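Local coordinates for hypothetical protein YfiH (PDB 6DZD) that probably cleaves adenosine, inosine and S-methyl-5'-thioadenosine with phosphate, as a zinc-binding purine nucleoside phosphorylase of the YfiH/LACC1 family, and may also deaminate adenosine, at residues L123-C128 and S272-K277; C190-D195 and E220-L225; G40-P45 and I63-K68; R202-Q207 and R230-H235. One frame throughout, in Å; residues are numbered along the deposited sequence.

Contact 1 of 4, residues L123-C128 and S272-K277; sequences LFLALC and SFIGLK
Strands 124-128 and 272-276 run antiparallel as neighbours in a six-stranded mixed sheet, their axes 4.5 Å apart at the closest and their directions 166° from each other. L125 pairs with I274 and L127 with S272 as hydrogen-bonded pairs, with A126 and F273 a non-hydrogen-bonded pair between them. The bond from L125 N to I274 O, at 2.8 Å, lies nearly along the C=O axis and is almost straight (169°); that from S272 N to L127 O is also 2.8 Å. The carbonyl of L125 takes I274 N at 3.1 Å and is approached as well by the CA-H of F273. On the face carrying L125, L127, S272 and I274, the side chains of L125 and I274 lie alongside each other and point the same way, meeting at L125 CD1 and I274 CG2 (4.1 Å). Branched aliphatic groups suit this face, because V145 and I147 of strand 144-150 pack against it. At the far end F124, with CG anti to its carbonyl carbon (chi1 -83°), lays its ring flat over G275. The CA of G275 stands 4.1 Å from the ring centroid in a CH-pi contact; glycine suits the spot because, lacking a side chain, it lets the ring come down onto its CA. CE of K277 reaches the ring edge, 4.0 Å from F124 CZ, and the ring of W80 also meets it, at a shallow angle. The chemistry is of two kinds: buried peptide groups satisfy one another across the strands, and apolar side chains can then pack outward from both faces.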
loop_
_atom_site.group_PDB
_atom_site.type_symbol
_atom_site.label_atom_id
_atom_site.label_comp_id
_atom_site.label_asym_id
_atom_site.label_seq_id
_atom_site.Cartn_x
_atom_site.Cartn_y
_atom_site.Cartn_z
ATOM N N LEU A 123 1.437 -12.088 12.543
ATOM C CA LEU A 123 2.464 -11.891 11.533
ATOM C C LEU A 123 2.097 -10.677 10.699
ATOM O O LEU A 123 1.213 -10.763 9.838
ATOM C CB LEU A 123 2.602 -13.122 10.653
ATOM C CG LEU A 123 3.971 -13.113 9.995
ATOM C CD1 LEU A 123 4.539 -14.518 9.905
ATOM C CD2 LEU A 123 3.854 -12.474 8.650
ATOM N N PHE A 124 2.792 -9.565 10.923
ATOM C CA PHE A 124 2.397 -8.289 10.355
ATOM C C PHE A 124 3.179 -7.986 9.077
ATOM O O PHE A 124 4.413 -7.974 9.080
ATOM C CB PHE A 124 2.577 -7.188 11.398
ATOM C CG PHE A 124 1.406 -7.069 12.357
ATOM C CD1 PHE A 124 1.192 -8.021 13.347
ATOM C CD2 PHE A 124 0.501 -6.013 12.245
ATOM C CE1 PHE A 124 0.109 -7.910 14.232
ATOM C CE2 PHE A 124 -0.597 -5.901 13.121
ATOM C CZ PHE A 124 -0.788 -6.850 14.117
ATOM N N LEU A 125 2.445 -7.719 7.992
ATOM C CA LEU A 125 3.002 -7.446 6.671
ATOM C C LEU A 125 3.104 -5.938 6.478
ATOM O O LEU A 125 2.232 -5.190 6.932
ATOM C CB LEU A 125 2.113 -8.070 5.589
ATOM C CG LEU A 125 1.481 -9.423 5.970
ATOM C CD1 LEU A 125 0.546 -9.956 4.893
ATOM C CD2 LEU A 125 2.558 -10.422 6.243
ATOM N N ALA A 126 4.165 -5.481 5.808
ATOM C CA ALA A 126 4.423 -4.038 5.735
ATOM C C ALA A 126 4.971 -3.586 4.380
ATOM O O ALA A 126 5.995 -4.107 3.918
ATOM C CB ALA A 126 5.388 -3.625 6.857
ATOM N N LEU A 127 4.318 -2.570 3.780
ATOM C CA LEU A 127 4.769 -1.945 2.535
ATOM C C LEU A 127 4.904 -0.422 2.673
ATOM O O LEU A 127 4.131 0.235 3.378
ATOM C CB LEU A 127 3.831 -2.296 1.347
ATOM C CG LEU A 127 3.850 -3.801 1.009
ATOM C CD1 LEU A 127 2.686 -4.223 0.095
ATOM C CD2 LEU A 127 5.210 -4.269 0.460
ATOM N N CYS A 128 5.920 0.127 2.017
ATOM C CA CYS A 128 6.281 1.534 2.132
ATOM C C CYS A 128 5.672 2.357 1.000
ATOM O O CYS A 128 5.512 1.871 -0.128
ATOM C CB CYS A 128 7.794 1.710 2.167
ATOM S SG CYS A 128 8.437 1.082 3.723
ATOM N N SER A 272 1.953 0.869 4.974
ATOM C CA SER A 272 0.742 0.124 5.258
ATOM C C SER A 272 1.119 -1.174 5.970
ATOM O O SER A 272 2.204 -1.725 5.765
ATOM C CB SER A 272 -0.053 -0.152 3.979
ATOM O OG SER A 272 0.551 -1.128 3.164
ATOM N N PHE A 273 0.221 -1.646 6.829
ATOM C CA PHE A 273 0.465 -2.841 7.621
ATOM C C PHE A 273 -0.841 -3.591 7.809
ATOM O O PHE A 273 -1.913 -2.986 7.904
ATOM C CB PHE A 273 1.068 -2.496 8.988
ATOM C CG PHE A 273 0.246 -1.528 9.752
ATOM C CD1 PHE A 273 -0.797 -1.968 10.551
ATOM C CD2 PHE A 273 0.471 -0.181 9.629
ATOM C CE1 PHE A 273 -1.572 -1.081 11.226
ATOM C CE2 PHE A 273 -0.302 0.729 10.301
ATOM C CZ PHE A 273 -1.319 0.284 11.110
ATOM N N ILE A 274 -0.748 -4.912 7.875
ATOM C CA ILE A 274 -1.912 -5.741 8.154
ATOM C C ILE A 274 -1.429 -7.038 8.789
ATOM O O ILE A 274 -0.308 -7.491 8.542
ATOM C CB ILE A 274 -2.754 -5.998 6.878
ATOM C CG1 ILE A 274 -4.162 -6.465 7.249
ATOM C CG2 ILE A 274 -2.054 -7.008 5.946
ATOM C CD1 ILE A 274 -5.091 -6.648 6.077
ATOM N N GLY A 275 -2.261 -7.600 9.660
ATOM C CA GLY A 275 -1.937 -8.852 10.311
ATOM C C GLY A 275 -3.109 -9.359 11.118
ATOM O O GLY A 275 -4.020 -8.603 11.474
ATOM N N LEU A 276 -3.067 -10.656 11.407
ATOM C CA LEU A 276 -4.058 -11.337 12.229
ATOM C C LEU A 276 -3.434 -11.636 13.586
ATOM O O LEU A 276 -2.243 -11.956 13.662
ATOM C CB LEU A 276 -4.521 -12.636 11.566
ATOM C CG LEU A 276 -5.169 -12.495 10.181
ATOM C CD1 LEU A 276 -4.615 -13.535 9.205
ATOM C CD2 LEU A 276 -6.676 -12.618 10.281
ATOM N N LYS A 277 -4.209 -11.488 14.662
ATOM C CA LYS A 277 -3.655 -11.776 15.989
ATOM C C LYS A 277 -4.327 -12.969 16.668
ATOM O O LYS A 277 -5.532 -12.963 16.914
ATOM C CB LYS A 277 -3.744 -10.537 16.886
ATOM C CG LYS A 277 -2.471 -9.689 16.787
ATOM C CD LYS A 277 -2.166 -8.850 18.034
ATOM C CE LYS A 277 -2.325 -7.355 17.731
ATOM N NZ LYS A 277 -2.733 -6.519 18.905
#

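Contact 2 of 4, residues C190-D195 and E220-L225; sequences CYTVDD and EYRLEL. With ZN (zinc ion), chain C.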
loop_
_atom_site.group_PDB
_atom_site.type_symbol
_atom_site.label_atom_id
_atom_site.label_comp_id
_atom_site.label_asym_id
_atom_site.label_seq_id
_atom_site.Cartn_x
_atom_site.Cartn_y
_atom_site.Cartn_z
ATOM N N CYS A 190 -3.078 15.747 -8.714
ATOM C CA CYS A 190 -1.667 16.123 -8.712
ATOM C C CYS A 190 -0.791 15.223 -9.574
ATOM O O CYS A 190 0.432 15.309 -9.449
ATOM C CB CYS A 190 -1.081 16.118 -7.296
ATOM S SG CYS A 190 -2.175 16.655 -5.989
ATOM N N TYR A 191 -1.351 14.341 -10.404
ATOM C CA TYR A 191 -0.548 13.308 -11.068
ATOM C C TYR A 191 -0.740 13.340 -12.585
ATOM O O TYR A 191 -1.830 13.028 -13.085
ATOM C CB TYR A 191 -0.895 11.928 -10.518
ATOM C CG TYR A 191 0.056 10.841 -10.974
ATOM C CD1 TYR A 191 1.434 11.029 -10.905
ATOM C CD2 TYR A 191 -0.419 9.620 -11.472
ATOM C CE1 TYR A 191 2.313 10.034 -11.313
ATOM C CE2 TYR A 191 0.457 8.631 -11.887
ATOM C CZ TYR A 191 1.823 8.842 -11.802
ATOM O OH TYR A 191 2.720 7.873 -12.218
ATOM N N THR A 192 0.316 13.705 -13.322
ATOM C CA THR A 192 0.263 13.682 -14.780
ATOM C C THR A 192 1.365 12.792 -15.341
ATOM O O THR A 192 2.459 12.721 -14.791
ATOM C CB THR A 192 0.359 15.093 -15.401
ATOM O OG1 THR A 192 1.627 15.684 -15.095
ATOM C CG2 THR A 192 -0.787 16.002 -14.907
ATOM N N VAL A 193 1.065 12.093 -16.436
ATOM C CA VAL A 193 1.948 11.068 -16.985
ATOM C C VAL A 193 2.080 11.270 -18.490
ATOM O O VAL A 193 1.284 11.965 -19.120
ATOM C CB VAL A 193 1.454 9.640 -16.662
ATOM C CG1 VAL A 193 1.488 9.408 -15.154
ATOM C CG2 VAL A 193 0.057 9.408 -17.222
ATOM N N ASP A 194 3.103 10.643 -19.068
ATOM C CA ASP A 194 3.337 10.701 -20.505
ATOM C C ASP A 194 2.632 9.540 -21.218
ATOM O O ASP A 194 1.872 8.776 -20.618
ATOM C CB ASP A 194 4.843 10.740 -20.801
ATOM C CG ASP A 194 5.624 9.563 -20.187
ATOM O OD1 ASP A 194 5.024 8.499 -19.887
ATOM O OD2 ASP A 194 6.863 9.710 -20.013
ATOM N N ASP A 195 2.864 9.429 -22.531
ATOM C CA ASP A 195 2.332 8.324 -23.311
ATOM C C ASP A 195 2.887 7.002 -22.853
ATOM O O ASP A 195 2.201 5.974 -22.939
ATOM C CB ASP A 195 2.663 8.507 -24.788
ATOM C CG ASP A 195 1.812 9.562 -25.442
ATOM O OD1 ASP A 195 0.642 9.248 -25.733
ATOM O OD2 ASP A 195 2.300 10.700 -25.640
ATOM N N GLU A 220 0.300 14.861 -22.513
ATOM C CA GLU A 220 0.168 14.987 -21.066
ATOM C C GLU A 220 -1.215 14.551 -20.626
ATOM O O GLU A 220 -2.225 15.015 -21.165
ATOM C CB GLU A 220 0.422 16.404 -20.565
ATOM C CG GLU A 220 0.779 16.401 -19.084
ATOM C CD GLU A 220 1.342 17.722 -18.612
ATOM O OE1 GLU A 220 1.177 18.726 -19.345
ATOM O OE2 GLU A 220 1.982 17.743 -17.531
ATOM N N TYR A 221 -1.249 13.687 -19.629
ATOM C CA TYR A 221 -2.471 13.031 -19.220
ATOM C C TYR A 221 -2.586 13.080 -17.708
ATOM O O TYR A 221 -1.606 12.875 -16.992
ATOM C CB TYR A 221 -2.489 11.569 -19.690
ATOM C CG TYR A 221 -2.161 11.359 -21.154
ATOM C CD1 TYR A 221 -3.159 11.420 -22.111
ATOM C CD2 TYR A 221 -0.861 11.098 -21.571
ATOM C CE1 TYR A 221 -2.882 11.236 -23.427
ATOM C CE2 TYR A 221 -0.573 10.915 -22.905
ATOM C CZ TYR A 221 -1.596 10.982 -23.822
ATOM O OH TYR A 221 -1.361 10.797 -25.155
ATOM N N ARG A 222 -3.804 13.306 -17.237
ATOM C CA ARG A 222 -4.157 13.197 -15.833
ATOM C C ARG A 222 -4.599 11.762 -15.592
ATOM O O ARG A 222 -5.327 11.192 -16.406
ATOM C CB ARG A 222 -5.297 14.163 -15.528
ATOM C CG ARG A 222 -5.326 14.711 -14.154
ATOM C CD ARG A 222 -5.946 16.106 -14.142
ATOM N NE ARG A 222 -4.980 17.160 -14.469
ATOM C CZ ARG A 222 -3.943 17.531 -13.708
ATOM N NH1 ARG A 222 -3.679 16.930 -12.551
ATOM N NH2 ARG A 222 -3.158 18.517 -14.108
ATOM N N LEU A 223 -4.174 11.182 -14.473
ATOM C CA LEU A 223 -4.376 9.757 -14.232
ATOM C C LEU A 223 -4.730 9.512 -12.771
ATOM O O LEU A 223 -4.026 9.988 -11.878
ATOM C CB LEU A 223 -3.118 8.968 -14.619
ATOM C CG LEU A 223 -3.067 7.470 -14.306
ATOM C CD1 LEU A 223 -4.262 6.775 -14.926
ATOM C CD2 LEU A 223 -1.752 6.883 -14.789
ATOM N N GLU A 224 -5.821 8.777 -12.533
ATOM C CA GLU A 224 -6.270 8.407 -11.187
ATOM C C GLU A 224 -5.901 6.944 -10.908
ATOM O O GLU A 224 -6.637 6.022 -11.274
ATOM C CB GLU A 224 -7.770 8.639 -11.062
ATOM C CG GLU A 224 -8.355 8.267 -9.716
ATOM C CD GLU A 224 -8.072 9.321 -8.664
ATOM O OE1 GLU A 224 -8.060 10.527 -8.989
ATOM O OE2 GLU A 224 -7.870 8.934 -7.499
ATOM N N LEU A 225 -4.768 6.730 -10.239
ATOM C CA LEU A 225 -4.255 5.369 -10.081
ATOM C C LEU A 225 -5.124 4.518 -9.158
ATOM O O LEU A 225 -5.136 3.287 -9.287
ATOM C CB LEU A 225 -2.826 5.421 -9.553
ATOM C CG LEU A 225 -1.800 5.850 -10.586
ATOM C CD1 LEU A 225 -0.465 6.018 -9.922
ATOM C CD2 LEU A 225 -1.765 4.830 -11.744
HETATM ZN ZN ZN C . -3.890 15.983 -4.818
#
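This is an antiparallel strand pair at the edge of a small three-stranded sheet, strand 192-193 against strand 220-223, beside the zinc site. V193 and Y221 form its hydrogen-bonded pair, V193 N giving to Y221 O at 2.8 Å and Y221 N giving back to V193 O at 3.1 Å. T192 and R222 make the neighbouring non-hydrogen-bonded pair, and L223 N continues the ladder to Y191 O with a longer bond of 3.3 Å. On the face of T192 and R222, T192 CG2 sits over one face of the R222 guanidinium, 3.5 Å from NH2, while NH1 is bonded to the carbonyl of S188. T192 OG1 donates to the anti lone pair of E220 OE2 (3.2 Å), linking the two strands through side chains. The other face is largely apolar: V193 CG2 meets L223 CD2 at 3.9 Å, with helix 195-201 lying against both through I198 and V197. D194 is the N-cap of that helix, its OD1 bonded to V197 N. Just inside the first turn, D195 OD1 receives Y221 OH at 2.6 Å, a tyrosine being long enough to carry its hydroxyl there from the strand; it comes from above the carboxylate plane, the two planes standing 81° apart. The Y191 ring, with CG anti to the backbone N (chi1 -170°), crosses L225 obliquely and touches it with CE2. At the start of the segment C190 SG binds zinc at 2.2 Å, together with C189, C249 and C252, cysteine thiolates being good zinc ligands.

Contact 3 of 4, residues G40-P45 and I63-K68; sequences GESEPP and INNRKK
The tight part of this contact is the amide of N65, on helix 59-72, which grips the backbone and a side chain of the loop 40-45; its loose part is the E41-N64 pair on the solvent side. N65 OD1 takes E41 N at 2.9 Å, nearly straight (162°), in the carbonyl plane and on a lone pair, with G40 CA close by. N65 ND2 gives a more bent bond (138°) to S42 OG at 3.2 Å and another to the carbonyl of N50, while S42 OG is also bonded to D57. An asparagine suits this place because its flat amide offers an acceptor and a donor, much as a peptide group does, so a helix can hold an irregular chain that has no strand partner. The loop between strand 30-35 and helix 59-72 thereby folds back on the helix it leads into, and K68 NZ adds a bond to the carbonyl of G39. Farther out, the extended side chain of exposed E41 crosses N64 obliquely. N64 ND2 reaches the syn lone pair of E41 OE1 at 3.1 Å, with that oxygen in its amide plane although carboxylate and amide planes are 63° apart.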
loop_
_atom_site.group_PDB
_atom_site.type_symbol
_atom_site.label_atom_id
_atom_site.label_comp_id
_atom_site.label_asym_id
_atom_site.label_seq_id
_atom_site.Cartn_x
_atom_site.Cartn_y
_atom_site.Cartn_z
ATOM N N GLY A 40 7.576 11.048 14.694
ATOM C CA GLY A 40 8.777 10.261 14.571
ATOM C C GLY A 40 10.033 11.021 14.949
ATOM O O GLY A 40 9.994 12.146 15.440
ATOM N N GLU A 41 11.170 10.389 14.670
ATOM C CA GLU A 41 12.477 10.892 15.053
ATOM C C GLU A 41 13.286 11.421 13.886
ATOM O O GLU A 41 14.361 11.984 14.113
ATOM C CB GLU A 41 13.297 9.772 15.705
ATOM C CG GLU A 41 12.952 9.411 17.126
ATOM C CD GLU A 41 13.735 8.200 17.581
ATOM O OE1 GLU A 41 14.873 8.046 17.103
ATOM O OE2 GLU A 41 13.241 7.430 18.430
ATOM N N SER A 42 12.842 11.214 12.654
ATOM C CA SER A 42 13.699 11.520 11.521
ATOM C C SER A 42 13.786 13.027 11.307
ATOM O O SER A 42 12.830 13.775 11.539
ATOM C CB SER A 42 13.195 10.837 10.252
ATOM O OG SER A 42 13.439 9.447 10.301
ATOM N N GLU A 43 14.954 13.464 10.887
ATOM C CA GLU A 43 15.221 14.842 10.534
ATOM C C GLU A 43 14.806 15.098 9.093
ATOM O O GLU A 43 14.650 14.158 8.310
ATOM C CB GLU A 43 16.712 15.149 10.728
ATOM C CG GLU A 43 17.222 14.941 12.163
ATOM C CD GLU A 43 18.707 15.265 12.314
ATOM O OE1 GLU A 43 19.197 16.113 11.534
ATOM O OE2 GLU A 43 19.390 14.729 13.231
ATOM N N PRO A 44 14.609 16.358 8.707
ATOM C CA PRO A 44 14.398 16.672 7.290
ATOM C C PRO A 44 15.509 16.102 6.431
ATOM O O PRO A 44 16.673 16.037 6.859
ATOM C CB PRO A 44 14.410 18.210 7.275
ATOM C CG PRO A 44 13.762 18.575 8.576
ATOM C CD PRO A 44 14.165 17.476 9.570
ATOM N N PRO A 45 15.196 15.681 5.203
ATOM C CA PRO A 45 13.877 15.755 4.560
ATOM C C PRO A 45 12.927 14.594 4.870
ATOM O O PRO A 45 12.040 14.326 4.057
ATOM C CB PRO A 45 14.238 15.749 3.074
ATOM C CG PRO A 45 15.474 14.897 3.016
ATOM C CD PRO A 45 16.207 15.072 4.318
ATOM N N ILE A 63 14.405 2.597 12.216
ATOM C CA ILE A 63 14.102 1.466 13.084
ATOM C C ILE A 63 13.339 1.930 14.320
ATOM O O ILE A 63 12.409 1.252 14.788
ATOM C CB ILE A 63 15.397 0.719 13.438
ATOM C CG1 ILE A 63 15.838 -0.108 12.224
ATOM C CG2 ILE A 63 15.193 -0.143 14.662
ATOM C CD1 ILE A 63 17.307 -0.405 12.172
ATOM N N ASN A 64 13.697 3.105 14.850
ATOM C CA ASN A 64 12.958 3.646 15.984
ATOM C C ASN A 64 11.550 4.077 15.574
ATOM O O ASN A 64 10.597 3.892 16.342
ATOM C CB ASN A 64 13.744 4.782 16.632
ATOM C CG ASN A 64 14.866 4.261 17.514
ATOM O OD1 ASN A 64 14.954 3.063 17.780
ATOM N ND2 ASN A 64 15.743 5.157 17.955
ATOM N N ASN A 65 11.381 4.627 14.367
ATOM C CA ASN A 65 10.021 4.932 13.932
ATOM C C ASN A 65 9.198 3.647 13.781
ATOM O O ASN A 65 8.023 3.601 14.165
ATOM C CB ASN A 65 10.038 5.692 12.603
ATOM C CG ASN A 65 10.739 7.018 12.687
ATOM O OD1 ASN A 65 10.833 7.623 13.751
ATOM N ND2 ASN A 65 11.224 7.495 11.548
ATOM N N ARG A 66 9.821 2.580 13.256
ATOM C CA ARG A 66 9.151 1.284 13.180
ATOM C C ARG A 66 8.921 0.700 14.570
ATOM O O ARG A 66 7.850 0.149 14.853
ATOM C CB ARG A 66 9.963 0.311 12.316
ATOM C CG ARG A 66 10.087 0.682 10.832
ATOM C CD ARG A 66 10.895 -0.361 10.079
ATOM N NE ARG A 66 11.143 -0.022 8.678
ATOM C CZ ARG A 66 11.722 -0.841 7.795
ATOM N NH1 ARG A 66 11.916 -0.456 6.533
ATOM N NH2 ARG A 66 12.113 -2.051 8.170
ATOM N N LYS A 67 9.915 0.826 15.453
ATOM C CA LYS A 67 9.756 0.333 16.815
ATOM C C LYS A 67 8.609 1.029 17.529
ATOM O O LYS A 67 7.941 0.414 18.368
ATOM C CB LYS A 67 11.061 0.501 17.585
ATOM C CG LYS A 67 12.001 -0.719 17.496
ATOM C CD LYS A 67 13.374 -0.391 18.103
ATOM C CE LYS A 67 14.004 -1.581 18.782
ATOM N NZ LYS A 67 15.447 -1.314 18.990
ATOM N N LYS A 68 8.362 2.306 17.209
ATOM C CA LYS A 68 7.259 3.021 17.842
ATOM C C LYS A 68 5.922 2.551 17.301
ATOM O O LYS A 68 4.980 2.332 18.074
ATOM C CB LYS A 68 7.402 4.527 17.637
ATOM C CG LYS A 68 6.068 5.262 17.677
ATOM C CD LYS A 68 6.234 6.702 18.145
ATOM C CE LYS A 68 4.912 7.476 18.208
ATOM N NZ LYS A 68 5.155 8.926 18.517
#

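Contact 4 of 4, residues R202-Q207 and R230-H235; sequences RNLPLQ and RQLLVH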
loop_
_atom_site.group_PDB
_atom_site.type_symbol
_atom_site.label_atom_id
_atom_site.label_comp_id
_atom_site.label_asym_id
_atom_site.label_seq_id
_atom_site.Cartn_x
_atom_site.Cartn_y
_atom_site.Cartn_z
ATOM N N ARG A 202 -3.598 1.686 -20.724
ATOM C CA ARG A 202 -4.688 1.360 -21.630
ATOM C C ARG A 202 -4.578 -0.058 -22.193
ATOM O O ARG A 202 -5.504 -0.508 -22.883
ATOM C CB ARG A 202 -4.759 2.419 -22.733
ATOM C CG ARG A 202 -4.141 2.039 -24.039
ATOM C CD ARG A 202 -4.493 3.055 -25.108
ATOM N NE ARG A 202 -3.644 4.251 -25.087
ATOM C CZ ARG A 202 -4.110 5.499 -25.042
ATOM N NH1 ARG A 202 -5.424 5.717 -25.006
ATOM N NH2 ARG A 202 -3.268 6.530 -25.042
ATOM N N ASN A 203 -3.482 -0.770 -21.913
ATOM C CA ASN A 203 -3.314 -2.162 -22.309
ATOM C C ASN A 203 -3.718 -3.139 -21.223
ATOM O O ASN A 203 -3.492 -4.345 -21.371
ATOM C CB ASN A 203 -1.871 -2.431 -22.723
ATOM C CG ASN A 203 -1.704 -2.463 -24.233
ATOM O OD1 ASN A 203 -2.689 -2.608 -24.991
ATOM N ND2 ASN A 203 -0.456 -2.331 -24.688
ATOM N N LEU A 204 -4.314 -2.644 -20.140
ATOM C CA LEU A 204 -4.837 -3.523 -19.112
ATOM C C LEU A 204 -6.069 -4.251 -19.643
ATOM O O LEU A 204 -6.767 -3.738 -20.525
ATOM C CB LEU A 204 -5.199 -2.725 -17.856
ATOM C CG LEU A 204 -4.044 -2.472 -16.876
ATOM C CD1 LEU A 204 -4.239 -1.214 -16.068
ATOM C CD2 LEU A 204 -3.845 -3.668 -15.946
ATOM N N PRO A 205 -6.356 -5.455 -19.120
ATOM C CA PRO A 205 -7.511 -6.226 -19.608
ATOM C C PRO A 205 -8.843 -5.557 -19.303
ATOM O O PRO A 205 -9.903 -6.164 -19.465
ATOM C CB PRO A 205 -7.376 -7.572 -18.876
ATOM C CG PRO A 205 -6.475 -7.290 -17.705
ATOM C CD PRO A 205 -5.532 -6.232 -18.177
ATOM N N LEU A 206 -8.800 -4.321 -18.820
ATOM C CA LEU A 206 -10.013 -3.541 -18.649
ATOM C C LEU A 206 -10.461 -2.997 -19.995
ATOM O O LEU A 206 -9.640 -2.637 -20.842
ATOM C CB LEU A 206 -9.795 -2.393 -17.666
ATOM C CG LEU A 206 -9.196 -2.801 -16.329
ATOM C CD1 LEU A 206 -8.995 -1.574 -15.466
ATOM C CD2 LEU A 206 -10.080 -3.808 -15.634
ATOM N N GLN A 207 -11.766 -2.972 -20.203
ATOM C CA GLN A 207 -12.279 -2.358 -21.413
ATOM C C GLN A 207 -12.541 -0.879 -21.214
ATOM O O GLN A 207 -12.454 -0.108 -22.179
ATOM C CB GLN A 207 -13.568 -3.056 -21.866
ATOM N N ARG A 230 -9.153 0.064 -8.461
ATOM C CA ARG A 230 -10.514 -0.335 -8.128
ATOM C C ARG A 230 -11.151 -1.091 -9.284
ATOM O O ARG A 230 -11.830 -2.103 -9.077
ATOM C CB ARG A 230 -11.356 0.873 -7.749
ATOM C CG ARG A 230 -12.707 0.489 -7.210
ATOM C CD ARG A 230 -13.721 1.621 -7.412
ATOM N NE ARG A 230 -14.058 1.812 -8.818
ATOM C CZ ARG A 230 -14.908 1.029 -9.478
ATOM N NH1 ARG A 230 -15.174 1.248 -10.758
ATOM N NH2 ARG A 230 -15.491 0.015 -8.848
ATOM N N GLN A 231 -10.913 -0.634 -10.511
ATOM C CA GLN A 231 -11.442 -1.340 -11.668
ATOM C C GLN A 231 -10.851 -2.734 -11.762
ATOM O O GLN A 231 -11.554 -3.691 -12.101
ATOM C CB GLN A 231 -11.171 -0.544 -12.944
ATOM C CG GLN A 231 -12.093 0.644 -13.142
ATOM C CD GLN A 231 -11.994 1.254 -14.530
ATOM O OE1 GLN A 231 -11.871 0.545 -15.529
ATOM N NE2 GLN A 231 -12.079 2.578 -14.599
ATOM N N LEU A 232 -9.571 -2.880 -11.415
ATOM C CA LEU A 232 -8.932 -4.180 -11.527
ATOM C C LEU A 232 -9.444 -5.166 -10.486
ATOM O O LEU A 232 -9.532 -6.366 -10.773
ATOM C CB LEU A 232 -7.429 -4.017 -11.402
ATOM C CG LEU A 232 -6.799 -3.434 -12.661
ATOM C CD1 LEU A 232 -5.444 -2.827 -12.306
ATOM C CD2 LEU A 232 -6.691 -4.504 -13.747
ATOM N N LEU A 233 -9.821 -4.677 -9.293
ATOM C CA LEU A 233 -10.435 -5.536 -8.281
ATOM C C LEU A 233 -11.810 -6.020 -8.728
ATOM O O LEU A 233 -12.118 -7.215 -8.624
ATOM C CB LEU A 233 -10.540 -4.790 -6.951
ATOM C CG LEU A 233 -9.221 -4.348 -6.309
ATOM C CD1 LEU A 233 -9.440 -3.453 -5.079
ATOM C CD2 LEU A 233 -8.382 -5.551 -5.946
ATOM N N VAL A 234 -12.643 -5.111 -9.249
ATOM C CA VAL A 234 -13.974 -5.495 -9.710
ATOM C C VAL A 234 -13.857 -6.487 -10.859
ATOM O O VAL A 234 -14.598 -7.479 -10.936
ATOM C CB VAL A 234 -14.781 -4.253 -10.128
ATOM C CG1 VAL A 234 -16.151 -4.662 -10.666
ATOM C CG2 VAL A 234 -14.915 -3.267 -8.970
ATOM N N HIS A 235 -12.925 -6.220 -11.777
ATOM C CA HIS A 235 -12.621 -7.162 -12.840
ATOM C C HIS A 235 -12.207 -8.501 -12.254
ATOM O O HIS A 235 -12.632 -9.556 -12.733
ATOM C CB HIS A 235 -11.515 -6.576 -13.713
ATOM C CG HIS A 235 -11.084 -7.455 -14.844
ATOM N ND1 HIS A 235 -11.809 -7.578 -16.010
ATOM C CD2 HIS A 235 -9.975 -8.213 -15.003
ATOM C CE1 HIS A 235 -11.178 -8.395 -16.831
ATOM N NE2 HIS A 235 -10.059 -8.788 -16.248
#
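Helix 225-236 receives on one side the irregular connection that runs from helix 195-201 to strand 213-215, and L204, P205 and L206 are the residues that rest on it. L206 makes the largest contribution. With CG anti to its carbonyl carbon (chi1 -52°), it reaches between two residues one helical turn apart: CD1 meets Q231 CB at 3.5 Å and CD2 meets H235 CB at 3.7 Å. The same CD2 lies 3.9 Å from CD2 of L232, whose side chain it crosses at about a right angle. L204 also meets L232, CD2 to CD2 at 3.7 Å, again crossing at about a right angle, so that the buried L232 is shared by both leucines. At the exposed border the imidazole of H235, its CG anti to the backbone N, brings its NE2 to 3.9 Å from CB of P205, the two side chains crossing at about a right angle. Leucine suits positions 204 and 206 because its branched tips can touch several apolar groups of the helix. On another side of the helix L233 packs on A160, V164 and A180. No hydrogen bond joins the two segments, so between them the contact rests mainly on apolar packing, without directional bonds.

Contact 3 closes first along the chain, before contact 1 opens; contacts 2 and 4 both fall between the two segments of contact 1, with their own segments alternating. Contact 1 joins two neighbouring inner strands of a six-stranded sheet; its centre is about 18 Å from that of contact 3, with nearest atoms about 5 Å apart. Contacts 2 and 4 form a second group, with centres about 17 Å apart, linked because strand 220-223 leads directly into helix 225-236 and helix 195-201 separates their first segments. Contacts 1 and 2 are about 30 Å apart between centres, on opposite sides of the chain's centre. The last strand thus returns to the first sheet after the chain has built the zinc-bearing part.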